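Local coordinates for COBE (Pseudomonas aeruginosa, PDB 2W6K), which takes part in the biosynthesis of cobalamin (vitamin B12) and belongs to the family of the CbiG C-terminal domain, at residues C22-L27 / L60-T65; R28-R33 / R126-A131; P84-P89 / V102-A107; A119-A124 / S132-R137. All coordinates share one frame; numbering follows the deposited sequence.

Interaction 1 (C22-L27 / L60-T65)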
loop_
_atom_site.group_PDB
_atom_site.type_symbol
_atom_site.label_atom_id
_atom_site.label_comp_id
_atom_site.label_asym_id
_atom_site.label_seq_id
_atom_site.Cartn_x
_atom_site.Cartn_y
_atom_site.Cartn_z
ATOM N N CYS A 22 16.479 3.011 -1.062
ATOM C CA CYS A 22 15.704 3.083 -2.317
ATOM C C CYS A 22 15.243 4.518 -2.546
ATOM O O CYS A 22 14.700 5.145 -1.617
ATOM C CB CYS A 22 14.506 2.142 -2.278
ATOM S SG CYS A 22 13.764 1.842 -3.891
ATOM N N SER A 23 15.487 5.047 -3.750
ATOM C CA SER A 23 15.195 6.457 -4.060
ATOM C C SER A 23 13.710 6.700 -4.330
ATOM O O SER A 23 12.976 5.785 -4.741
ATOM C CB SER A 23 15.983 6.959 -5.274
ATOM O OG SER A 23 15.517 6.364 -6.482
ATOM N N ALA A 24 13.289 7.945 -4.115
ATOM C CA ALA A 24 11.927 8.353 -4.494
ATOM C C ALA A 24 11.692 8.120 -5.991
ATOM O O ALA A 24 10.616 7.686 -6.398
ATOM C CB ALA A 24 11.672 9.824 -4.146
ATOM N N GLU A 25 12.729 8.379 -6.801
ATOM C CA GLU A 25 12.614 8.199 -8.258
ATOM C C GLU A 25 12.348 6.716 -8.609
ATOM O O GLU A 25 11.480 6.410 -9.428
ATOM C CB GLU A 25 13.868 8.760 -8.947
ATOM C CG GLU A 25 14.106 10.263 -8.657
ATOM C CD GLU A 25 15.164 10.560 -7.554
ATOM O OE1 GLU A 25 16.167 11.250 -7.884
ATOM O OE2 GLU A 25 15.009 10.142 -6.366
ATOM N N HIS A 26 13.049 5.806 -7.943
ATOM C CA HIS A 26 12.891 4.389 -8.175
ATOM C C HIS A 26 11.499 3.974 -7.755
ATOM O O HIS A 26 10.750 3.333 -8.536
ATOM C CB HIS A 26 13.911 3.612 -7.365
ATOM C CG HIS A 26 13.888 2.141 -7.624
ATOM N ND1 HIS A 26 14.900 1.495 -8.296
ATOM C CD2 HIS A 26 12.980 1.190 -7.297
ATOM C CE1 HIS A 26 14.622 0.203 -8.366
ATOM N NE2 HIS A 26 13.457 -0.005 -7.778
ATOM N N LEU A 27 11.116 4.368 -6.542
ATOM C CA LEU A 27 9.789 4.002 -6.040
ATOM C C LEU A 27 8.708 4.548 -6.971
ATOM O O LEU A 27 7.732 3.849 -7.271
ATOM C CB LEU A 27 9.576 4.524 -4.608
ATOM C CG LEU A 27 10.471 3.891 -3.536
ATOM C CD1 LEU A 27 10.200 4.460 -2.185
ATOM C CD2 LEU A 27 10.222 2.385 -3.506
ATOM N N LEU A 60 10.624 7.248 1.001
ATOM C CA LEU A 60 9.154 7.246 1.076
ATOM C C LEU A 60 8.602 8.616 1.404
ATOM O O LEU A 60 7.591 9.053 0.824
ATOM C CB LEU A 60 8.627 6.189 2.068
ATOM C CG LEU A 60 8.525 4.765 1.503
ATOM C CD1 LEU A 60 8.303 3.786 2.670
ATOM C CD2 LEU A 60 7.423 4.617 0.423
ATOM N N ARG A 61 9.273 9.312 2.321
ATOM C CA ARG A 61 8.838 10.646 2.626
ATOM C C ARG A 61 8.958 11.572 1.422
ATOM O O ARG A 61 8.062 12.408 1.186
ATOM C CB ARG A 61 9.562 11.182 3.851
ATOM C CG ARG A 61 9.034 10.538 5.146
ATOM C CD ARG A 61 9.370 11.398 6.356
ATOM N NE ARG A 61 10.813 11.537 6.560
ATOM C CZ ARG A 61 11.602 10.646 7.154
ATOM N NH1 ARG A 61 11.119 9.495 7.591
ATOM N NH2 ARG A 61 12.901 10.902 7.290
ATOM N N GLN A 62 10.034 11.417 0.640
ATOM C CA GLN A 62 10.202 12.277 -0.549
ATOM C C GLN A 62 9.132 11.958 -1.565
ATOM O O GLN A 62 8.580 12.879 -2.218
ATOM C CB GLN A 62 11.585 12.104 -1.175
ATOM C CG GLN A 62 12.747 12.721 -0.322
ATOM C CD GLN A 62 14.109 12.417 -0.910
ATOM O OE1 GLN A 62 14.243 12.231 -2.125
ATOM N NE2 GLN A 62 15.126 12.331 -0.055
ATOM N N LEU A 63 8.822 10.670 -1.722
ATOM C CA LEU A 63 7.739 10.259 -2.646
ATOM C C LEU A 63 6.415 10.865 -2.224
ATOM O O LEU A 63 5.649 11.365 -3.064
ATOM C CB LEU A 63 7.611 8.722 -2.717
ATOM C CG LEU A 63 6.571 8.230 -3.731
ATOM C CD1 LEU A 63 6.859 8.765 -5.143
ATOM C CD2 LEU A 63 6.592 6.714 -3.729
ATOM N N ALA A 64 6.144 10.857 -0.919
ATOM C CA ALA A 64 4.884 11.439 -0.434
ATOM C C ALA A 64 4.851 12.934 -0.804
ATOM O O ALA A 64 3.844 13.441 -1.241
ATOM C CB ALA A 64 4.725 11.255 1.056
ATOM N N THR A 65 5.981 13.610 -0.668
ATOM C CA THR A 65 6.034 15.036 -0.950
ATOM C C THR A 65 5.808 15.300 -2.429
ATOM O O THR A 65 5.031 16.206 -2.788
ATOM C CB THR A 65 7.352 15.638 -0.458
ATOM O OG1 THR A 65 7.293 15.713 0.973
ATOM C CG2 THR A 65 7.551 17.070 -1.019
HETATM O O HOH W 1 15.246 9.792 -2.911
#
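Two helices of the alpha/beta fold, 24-37 and 58-67, pack against each other where the first one begins, and the contact is made almost wholly of leucine and alanine. L27 carries its inner part. Its CB meets the CD2 methyl of L63 at 3.8 Å. With chi1 at -66° its CG lies beside the backbone N and anti to the carbonyl carbon. Farther out, the CD1 methyl of L27 reaches the CD2 methyl of L60, also at 3.8 Å, and comes nearly as close to L60 CG, the two leucines crossing at about a right angle. The other methyl, L27 CD2, packs on A131 CB of the hairpin turn at 3.8 Å. L63 adopts the other arrangement, CG anti to the backbone N (chi1 -176°), and this brings its CD2 to L27 CB. All three leucines also touch I16 of strand 12-18, so the seam between the helices is closed from below by the sheet. One turn earlier A24 lets the backbones come near: its CA is 5.0 Å from L63 CA, and its CB lies 3.7 Å from Q62 CB. The start of helix 24-37 is capped by S23, whose OG accepts from H26 N at 2.9 Å. At the outer margin the extended chain of Q62 carries OE1 to a water that ties the two segments together: it accepts from A24 N, one of the amides of the first turn, and donates to Q62 OE1 at 2.8 Å.

Interaction 2 (R28-R33 / R126-A131)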
loop_
_atom_site.group_PDB
_atom_site.type_symbol
_atom_site.label_atom_id
_atom_site.label_comp_id
_atom_site.label_asym_id
_atom_site.label_seq_id
_atom_site.Cartn_x
_atom_site.Cartn_y
_atom_site.Cartn_z
ATOM N N ARG A 28 8.873 5.792 -7.427
ATOM C CA ARG A 28 7.839 6.399 -8.280
ATOM C C ARG A 28 7.682 5.622 -9.586
ATOM O O ARG A 28 6.559 5.418 -10.044
ATOM C CB ARG A 28 8.150 7.875 -8.574
ATOM C CG ARG A 28 7.074 8.512 -9.456
ATOM C CD ARG A 28 7.372 9.963 -9.771
ATOM N NE ARG A 28 8.594 10.092 -10.559
ATOM C CZ ARG A 28 9.345 11.194 -10.598
ATOM N NH1 ARG A 28 10.452 11.224 -11.330
ATOM N NH2 ARG A 28 8.992 12.279 -9.922
ATOM N N ALA A 29 8.801 5.209 -10.177
ATOM C CA ALA A 29 8.751 4.456 -11.466
ATOM C C ALA A 29 8.048 3.105 -11.291
ATOM O O ALA A 29 7.231 2.696 -12.112
ATOM C CB ALA A 29 10.123 4.263 -12.055
ATOM N N LEU A 30 8.331 2.437 -10.187
ATOM C CA LEU A 30 7.692 1.171 -9.942
ATOM C C LEU A 30 6.202 1.354 -9.628
ATOM O O LEU A 30 5.367 0.558 -10.071
ATOM C CB LEU A 30 8.391 0.421 -8.835
ATOM C CG LEU A 30 7.850 -0.986 -8.547
ATOM C CD1 LEU A 30 7.954 -1.939 -9.747
ATOM C CD2 LEU A 30 8.606 -1.584 -7.382
ATOM N N LEU A 31 5.888 2.401 -8.871
ATOM C CA LEU A 31 4.511 2.728 -8.541
ATOM C C LEU A 31 3.726 3.002 -9.826
ATOM O O LEU A 31 2.620 2.483 -9.991
ATOM C CB LEU A 31 4.451 3.956 -7.615
ATOM C CG LEU A 31 3.070 4.471 -7.165
ATOM C CD1 LEU A 31 2.271 3.387 -6.416
ATOM C CD2 LEU A 31 3.245 5.673 -6.287
ATOM N N GLU A 32 4.304 3.809 -10.713
ATOM C CA GLU A 32 3.644 4.162 -11.988
ATOM C C GLU A 32 3.365 2.921 -12.819
ATOM O O GLU A 32 2.270 2.777 -13.409
ATOM C CB GLU A 32 4.536 5.112 -12.772
ATOM C CG GLU A 32 4.377 6.528 -12.392
ATOM C CD GLU A 32 5.060 7.439 -13.408
ATOM O OE1 GLU A 32 4.368 8.310 -13.987
ATOM O OE2 GLU A 32 6.269 7.254 -13.644
ATOM N N ARG A 33 4.340 2.019 -12.876
ATOM C CA ARG A 33 4.181 0.764 -13.600
ATOM C C ARG A 33 3.053 -0.076 -13.005
ATOM O O ARG A 33 2.228 -0.627 -13.732
ATOM C CB ARG A 33 5.488 -0.030 -13.589
ATOM C CG ARG A 33 6.052 -0.317 -14.971
ATOM C CD ARG A 33 6.762 0.900 -15.541
ATOM N NE ARG A 33 5.823 1.876 -16.088
ATOM C CZ ARG A 33 6.049 3.185 -16.134
ATOM N NH1 ARG A 33 5.137 3.999 -16.650
ATOM N NH2 ARG A 33 7.186 3.680 -15.666
ATOM N N ARG A 126 3.653 -6.089 -7.284
ATOM C CA ARG A 126 4.684 -6.034 -8.334
ATOM C C ARG A 126 6.038 -5.782 -7.663
ATOM O O ARG A 126 6.172 -4.932 -6.759
ATOM C CB ARG A 126 4.333 -4.970 -9.367
ATOM C CG ARG A 126 5.350 -4.836 -10.520
ATOM C CD ARG A 126 4.862 -3.842 -11.582
ATOM N NE ARG A 126 5.773 -3.793 -12.728
ATOM C CZ ARG A 126 5.765 -4.641 -13.757
ATOM N NH1 ARG A 126 4.896 -5.644 -13.813
ATOM N NH2 ARG A 126 6.654 -4.487 -14.742
ATOM N N SER A 127 7.050 -6.525 -8.093
ATOM C CA SER A 127 8.336 -6.521 -7.409
ATOM C C SER A 127 9.498 -6.319 -8.381
ATOM O O SER A 127 9.443 -6.789 -9.531
ATOM C CB SER A 127 8.530 -7.871 -6.712
ATOM O OG SER A 127 7.502 -8.089 -5.758
ATOM N N ASP A 128 10.503 -5.568 -7.937
ATOM C CA ASP A 128 11.853 -5.697 -8.511
ATOM C C ASP A 128 12.814 -6.085 -7.405
ATOM O O ASP A 128 12.403 -6.546 -6.342
ATOM C CB ASP A 128 12.266 -4.479 -9.347
ATOM C CG ASP A 128 12.284 -3.178 -8.555
ATOM O OD1 ASP A 128 12.591 -3.224 -7.368
ATOM O OD2 ASP A 128 11.999 -2.115 -9.154
ATOM N N ASP A 129 14.112 -5.925 -7.622
ATOM C CA ASP A 129 15.047 -6.406 -6.620
ATOM C C ASP A 129 15.240 -5.428 -5.423
ATOM O O ASP A 129 15.730 -5.805 -4.336
ATOM C CB ASP A 129 16.307 -6.841 -7.367
ATOM C CG ASP A 129 15.954 -7.662 -8.622
ATOM O OD1 ASP A 129 15.658 -8.871 -8.491
ATOM O OD2 ASP A 129 15.902 -7.094 -9.743
ATOM N N ARG A 130 14.719 -4.206 -5.577
ATOM C CA ARG A 130 14.834 -3.250 -4.501
ATOM C C ARG A 130 13.505 -2.905 -3.822
ATOM O O ARG A 130 13.503 -2.513 -2.666
ATOM C CB ARG A 130 15.645 -2.015 -4.920
ATOM C CG ARG A 130 17.114 -2.344 -5.312
ATOM C CD ARG A 130 18.031 -2.490 -4.093
ATOM N NE ARG A 130 19.294 -3.174 -4.388
ATOM C CZ ARG A 130 19.740 -4.253 -3.746
ATOM N NH1 ARG A 130 19.046 -4.791 -2.752
ATOM N NH2 ARG A 130 20.901 -4.795 -4.087
ATOM N N ALA A 131 12.377 -3.123 -4.498
ATOM C CA ALA A 131 11.081 -2.729 -3.900
ATOM C C ALA A 131 9.901 -3.577 -4.364
ATOM O O ALA A 131 9.944 -4.211 -5.413
ATOM C CB ALA A 131 10.818 -1.268 -4.219
#
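The turn of the beta hairpin formed by strands 119-127 and 131-138 folds over helix 24-37, and L30 fills the space between them. Its CG stands anti to the backbone N (chi1 -176°), sending the two methyls to different partners. CD1 lies against the aliphatic shaft of R126, 4.0 Å from R126 CG, while CD2 points into the turn, 3.9 Å from A131 CB and 3.5 Å from A131 O. The same methyl passes 3.9 Å from D128 OD2. R126 is extended from CG to NE, and R33 runs alongside it in the same direction, with R33 CB 3.9 Å from R126 NE; the two guanidinium planes are nearly perpendicular. The charge of R126 is met by a salt bridge to E37, one turn beyond R33 on helix 24-37.

D128 shapes the turn itself. Its OD1 takes two backbone N-H groups, R130 N from above the carboxylate plane and A131 N, at 2.9 Å, nearly along the C-O axis, an Asx turn extended to an Asx motif. OD2 accepts from H26, so one carboxylate joins the hairpin turn to the first turn of helix 24-37. On its other flanks this helix packs through L31 on strand 12-18 and on L67 of helix 58-67.

Interaction 3 (P84-P89 / V102-A107). With SO4 (sulfate ion), chain B.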
loop_
_atom_site.group_PDB
_atom_site.type_symbol
_atom_site.label_atom_id
_atom_site.label_comp_id
_atom_site.label_asym_id
_atom_site.label_seq_id
_atom_site.Cartn_x
_atom_site.Cartn_y
_atom_site.Cartn_z
ATOM N N PRO A 84 -3.624 -13.808 6.757
ATOM C CA PRO A 84 -4.454 -14.798 6.065
ATOM C C PRO A 84 -4.928 -14.363 4.684
ATOM O O PRO A 84 -5.432 -15.194 3.920
ATOM C CB PRO A 84 -5.687 -14.932 6.981
ATOM C CG PRO A 84 -5.251 -14.444 8.303
ATOM C CD PRO A 84 -4.248 -13.371 8.029
ATOM N N ARG A 85 -4.772 -13.074 4.381
ATOM C CA ARG A 85 -5.305 -12.511 3.150
ATOM C C ARG A 85 -4.229 -12.176 2.134
ATOM O O ARG A 85 -4.540 -11.800 1.026
ATOM C CB ARG A 85 -6.142 -11.273 3.449
ATOM C CG ARG A 85 -7.390 -11.561 4.264
ATOM C CD ARG A 85 -7.935 -10.294 4.868
ATOM N NE ARG A 85 -8.559 -9.444 3.852
ATOM C CZ ARG A 85 -9.109 -8.256 4.089
ATOM N NH1 ARG A 85 -9.646 -7.569 3.092
ATOM N NH2 ARG A 85 -9.125 -7.753 5.313
ATOM N N LEU A 86 -2.964 -12.338 2.507
ATOM C CA LEU A 86 -1.868 -11.978 1.611
ATOM C C LEU A 86 -1.746 -12.903 0.414
ATOM O O LEU A 86 -2.102 -14.090 0.471
ATOM C CB LEU A 86 -0.533 -11.923 2.380
ATOM C CG LEU A 86 -0.591 -10.967 3.578
ATOM C CD1 LEU A 86 0.781 -10.914 4.244
ATOM C CD2 LEU A 86 -1.077 -9.557 3.240
ATOM N N LEU A 87 -1.207 -12.362 -0.670
ATOM C CA LEU A 87 -1.084 -13.121 -1.914
ATOM C C LEU A 87 0.354 -13.550 -2.227
ATOM O O LEU A 87 0.566 -14.544 -2.943
ATOM C CB LEU A 87 -1.672 -12.323 -3.101
ATOM C CG LEU A 87 -3.125 -11.834 -3.047
ATOM C CD1 LEU A 87 -3.558 -11.079 -4.340
ATOM C CD2 LEU A 87 -4.134 -12.995 -2.702
ATOM N N SER A 88 1.344 -12.802 -1.744
ATOM C CA SER A 88 2.728 -12.974 -2.209
ATOM C C SER A 88 3.727 -12.922 -1.054
ATOM O O SER A 88 4.405 -11.911 -0.863
ATOM C CB SER A 88 3.090 -11.885 -3.230
ATOM O OG SER A 88 2.039 -11.640 -4.142
ATOM N N PRO A 89 3.817 -14.009 -0.277
ATOM C CA PRO A 89 4.730 -14.099 0.876
ATOM C C PRO A 89 6.196 -13.789 0.508
ATOM O O PRO A 89 6.674 -14.185 -0.564
ATOM C CB PRO A 89 4.584 -15.553 1.318
ATOM C CG PRO A 89 3.917 -16.285 0.147
ATOM C CD PRO A 89 3.043 -15.252 -0.476
ATOM N N VAL A 102 5.030 -6.719 3.334
ATOM C CA VAL A 102 4.794 -5.362 3.807
ATOM C C VAL A 102 3.892 -4.633 2.829
ATOM O O VAL A 102 2.970 -3.940 3.251
ATOM C CB VAL A 102 6.116 -4.584 4.047
ATOM C CG1 VAL A 102 5.864 -3.091 4.213
ATOM C CG2 VAL A 102 6.831 -5.176 5.249
ATOM N N ALA A 103 4.177 -4.761 1.536
ATOM C CA ALA A 103 3.389 -3.994 0.541
ATOM C C ALA A 103 1.921 -4.398 0.576
ATOM O O ALA A 103 1.022 -3.553 0.586
ATOM C CB ALA A 103 3.960 -4.201 -0.852
ATOM N N GLU A 104 1.663 -5.701 0.547
ATOM C CA GLU A 104 0.285 -6.187 0.501
ATOM C C GLU A 104 -0.462 -5.897 1.820
ATOM O O GLU A 104 -1.577 -5.374 1.811
ATOM C CB GLU A 104 0.267 -7.671 0.159
ATOM C CG GLU A 104 0.740 -7.897 -1.246
ATOM C CD GLU A 104 0.719 -9.345 -1.711
ATOM O OE1 GLU A 104 0.491 -10.236 -0.882
ATOM O OE2 GLU A 104 0.971 -9.557 -2.929
ATOM N N ALA A 105 0.181 -6.196 2.938
ATOM C CA ALA A 105 -0.457 -5.978 4.253
ATOM C C ALA A 105 -0.681 -4.520 4.543
ATOM O O ALA A 105 -1.735 -4.178 5.063
ATOM C CB ALA A 105 0.344 -6.628 5.380
ATOM N N ALA A 106 0.274 -3.654 4.178
ATOM C CA ALA A 106 0.133 -2.211 4.488
ATOM C C ALA A 106 -0.977 -1.584 3.633
ATOM O O ALA A 106 -1.756 -0.742 4.113
ATOM C CB ALA A 106 1.448 -1.459 4.331
ATOM N N ALA A 107 -1.075 -2.034 2.390
ATOM C CA ALA A 107 -2.125 -1.553 1.494
ATOM C C ALA A 107 -3.516 -1.882 2.058
ATOM O O ALA A 107 -4.365 -0.989 2.177
ATOM C CB ALA A 107 -1.936 -2.110 0.067
HETATM S S SO4 B . 7.233 -6.946 0.599
HETATM O O1 SO4 B . 8.513 -7.109 -0.163
HETATM O O2 SO4 B . 7.485 -7.162 2.016
HETATM O O3 SO4 B . 6.304 -7.945 0.111
HETATM O O4 SO4 B . 6.742 -5.616 0.375
#
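E104 turns its carboxylate up from the first turns of helix 102-115 into the loop 84-89, where three hydrogen bonds from the loop hold it. OE1 accepts two backbone amides: L87 N at 2.7 Å, arriving from above the carboxylate plane, and S88 N at 2.8 Å, using the syn lone pair. S88 OG donates to the syn lone pair of E104 OE2 at 2.6 Å. K125 N supplies a further bond to OE2, so four donors surround this buried group, an arrangement that would probably keep it ionised. The chain is extended beyond CG (chi2 -178°), carrying the carboxylate straight out to the loop, and bonds at both oxygens fix its rotation.

Beneath the polar layer, L86 drops its CD2 methyl onto the helix, 3.6 Å from A105 N and 3.9 Å from A105 CB. L87 CB rests 3.7 Å from E104 OE1.

A sulfate ion, probably from the crystallisation liquor, sits at the start of the helix. Sulfate O2 accepts from V102 N at 2.8 Å. Sulfate O4 accepts from A103 N at 2.9 Å. S101 OG and K125 NZ bind the ion too. Backbone N-H groups holding an anion at a helix N-terminus form the classic anion-binding site.

Interaction 4 (A119-A124 / S132-R137)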
loop_
_atom_site.group_PDB
_atom_site.type_symbol
_atom_site.label_atom_id
_atom_site.label_comp_id
_atom_site.label_asym_id
_atom_site.label_seq_id
_atom_site.Cartn_x
_atom_site.Cartn_y
_atom_site.Cartn_z
ATOM N N ALA A 119 -11.367 -4.046 2.490
ATOM C CA ALA A 119 -10.620 -3.724 1.288
ATOM C C ALA A 119 -10.128 -5.016 0.604
ATOM O O ALA A 119 -10.087 -6.090 1.231
ATOM C CB ALA A 119 -9.456 -2.790 1.617
ATOM N N ASP A 120 -9.798 -4.900 -0.678
ATOM C CA ASP A 120 -9.288 -6.023 -1.466
ATOM C C ASP A 120 -8.042 -5.565 -2.208
ATOM O O ASP A 120 -7.956 -4.421 -2.682
ATOM C CB ASP A 120 -10.359 -6.498 -2.469
ATOM C CG ASP A 120 -11.319 -7.533 -1.889
ATOM O OD1 ASP A 120 -11.198 -7.931 -0.706
ATOM O OD2 ASP A 120 -12.205 -7.973 -2.650
ATOM N N LEU A 121 -7.073 -6.459 -2.347
ATOM C CA LEU A 121 -5.965 -6.154 -3.220
ATOM C C LEU A 121 -6.412 -6.236 -4.663
ATOM O O LEU A 121 -7.199 -7.107 -5.016
ATOM C CB LEU A 121 -4.856 -7.165 -2.989
ATOM C CG LEU A 121 -4.169 -7.050 -1.622
ATOM C CD1 LEU A 121 -3.453 -8.346 -1.251
ATOM C CD2 LEU A 121 -3.197 -5.884 -1.666
ATOM N N LEU A 122 -5.893 -5.338 -5.489
ATOM C CA LEU A 122 -6.188 -5.346 -6.945
ATOM C C LEU A 122 -5.529 -6.525 -7.629
ATOM O O LEU A 122 -5.996 -7.024 -8.677
ATOM C CB LEU A 122 -5.708 -4.032 -7.560
ATOM C CG LEU A 122 -6.698 -2.880 -7.401
ATOM C CD1 LEU A 122 -6.821 -2.431 -5.977
ATOM C CD2 LEU A 122 -6.191 -1.770 -8.292
ATOM N N GLY A 123 -4.443 -7.004 -7.026
ATOM C CA GLY A 123 -3.675 -8.100 -7.584
ATOM C C GLY A 123 -2.488 -8.362 -6.707
ATOM O O GLY A 123 -2.233 -7.611 -5.760
ATOM N N ALA A 124 -1.729 -9.406 -7.025
ATOM C CA ALA A 124 -0.459 -9.638 -6.376
ATOM C C ALA A 124 0.488 -8.432 -6.523
ATOM O O ALA A 124 0.457 -7.714 -7.528
ATOM C CB ALA A 124 0.194 -10.882 -6.978
ATOM N N SER A 132 8.803 -3.545 -3.594
ATOM C CA SER A 132 7.573 -4.197 -4.002
ATOM C C SER A 132 6.446 -3.200 -3.756
ATOM O O SER A 132 6.487 -2.476 -2.769
ATOM C CB SER A 132 7.272 -5.441 -3.167
ATOM O OG SER A 132 7.974 -6.578 -3.682
ATOM N N ILE A 133 5.471 -3.191 -4.652
ATOM C CA ILE A 133 4.318 -2.306 -4.486
ATOM C C ILE A 133 3.013 -3.085 -4.681
ATOM O O ILE A 133 2.888 -3.926 -5.591
ATOM C CB ILE A 133 4.406 -1.067 -5.422
ATOM C CG1 ILE A 133 5.682 -0.262 -5.083
ATOM C CG2 ILE A 133 3.141 -0.208 -5.300
ATOM C CD1 ILE A 133 5.817 1.096 -5.716
ATOM N N ALA A 134 2.044 -2.857 -3.797
ATOM C CA ALA A 134 0.722 -3.470 -3.973
ATOM C C ALA A 134 -0.357 -2.403 -3.902
ATOM O O ALA A 134 -0.176 -1.374 -3.271
ATOM C CB ALA A 134 0.461 -4.537 -2.924
ATOM N N LEU A 135 -1.491 -2.700 -4.494
ATOM C CA LEU A 135 -2.609 -1.735 -4.519
ATOM C C LEU A 135 -3.834 -2.336 -3.867
ATOM O O LEU A 135 -4.164 -3.490 -4.106
ATOM C CB LEU A 135 -2.933 -1.312 -5.965
ATOM C CG LEU A 135 -1.778 -0.758 -6.812
ATOM C CD1 LEU A 135 -2.287 -0.546 -8.254
ATOM C CD2 LEU A 135 -1.284 0.543 -6.198
ATOM N N ALA A 136 -4.511 -1.548 -3.041
ATOM C CA ALA A 136 -5.749 -2.011 -2.426
ATOM C C ALA A 136 -6.833 -0.979 -2.639
ATOM O O ALA A 136 -6.580 0.227 -2.658
ATOM C CB ALA A 136 -5.561 -2.293 -0.918
ATOM N N ARG A 137 -8.058 -1.471 -2.800
ATOM C CA ARG A 137 -9.216 -0.618 -3.025
ATOM C C ARG A 137 -10.372 -0.996 -2.102
ATOM O O ARG A 137 -10.601 -2.172 -1.820
ATOM C CB ARG A 137 -9.663 -0.697 -4.486
ATOM C CG ARG A 137 -9.667 -2.105 -5.059
ATOM C CD ARG A 137 -10.916 -2.361 -5.886
ATOM N NE ARG A 137 -11.192 -3.787 -6.032
ATOM C CZ ARG A 137 -11.121 -4.448 -7.183
ATOM N NH1 ARG A 137 -10.781 -3.812 -8.295
ATOM N NH2 ARG A 137 -11.389 -5.746 -7.222
HETATM O O HOH W 2 -1.656 -4.897 -6.168
#
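L135 O is gripped twice: L122 N donates to it at 2.9 Å in the shortest and straightest bond of the pairing (169°), though from 30° above the carbonyl plane, and the CA-H of L121 adds a second, weaker contact. D120 and R137 pair through both backbone polar groups. R137 N donates to D120 O at 3.0 Å, in the carbonyl plane, and the CA-H of A136 touches the same oxygen. The return bond, D120 N to R137 O, is 3.1 Å and nearly straight (165°). These two bonds make D120 and R137 an antiparallel hydrogen-bonded pair; L121 and A136 next to them form the non-hydrogen-bonded pair.

Next to the L122 bond a water bridges the segments, donating to G123 O and accepting from L135 N, each at 2.8 Å.

L121 and L122 lean to different sides. CD2 of L121 lies 4.1 Å from A134 CB, on the face that also carries A136. L122 crosses L135 obliquely, its CD2 4.0 Å from L135 CB, and it also crosses the aliphatic part of R137 obliquely.

Strand 119-127 is an outermost strand of the mixed sheet, and 131-138 separates it from 12-18, to which A134 and A136 bond through their backbones. Helix 102-115 covers the L121 and A136 face, with L108 and A107; helix 24-37 covers the other, where L35 touches L135.

Four contacts bind helices and loops around one mixed sheet. Interactions 1 and 2, with centres 11 Å apart, share helix 24-37, and their segments alternate along the chain. Interactions 2 and 4 both belong to the hairpin of strands 119-127 and 131-138, one at its turn and the other farther along it, their centres about 13 Å apart. The centre of interaction 3 lies about 8 Å from that of interaction 4 and about 21 Å from that of interaction 1, on the opposite side of the chain's centre; in sequence interaction 3 is nested inside the loop closed by interaction 2. The hairpin thus sits between helices 24-37 and 102-115, linking the chain's early and late parts in one compact domain.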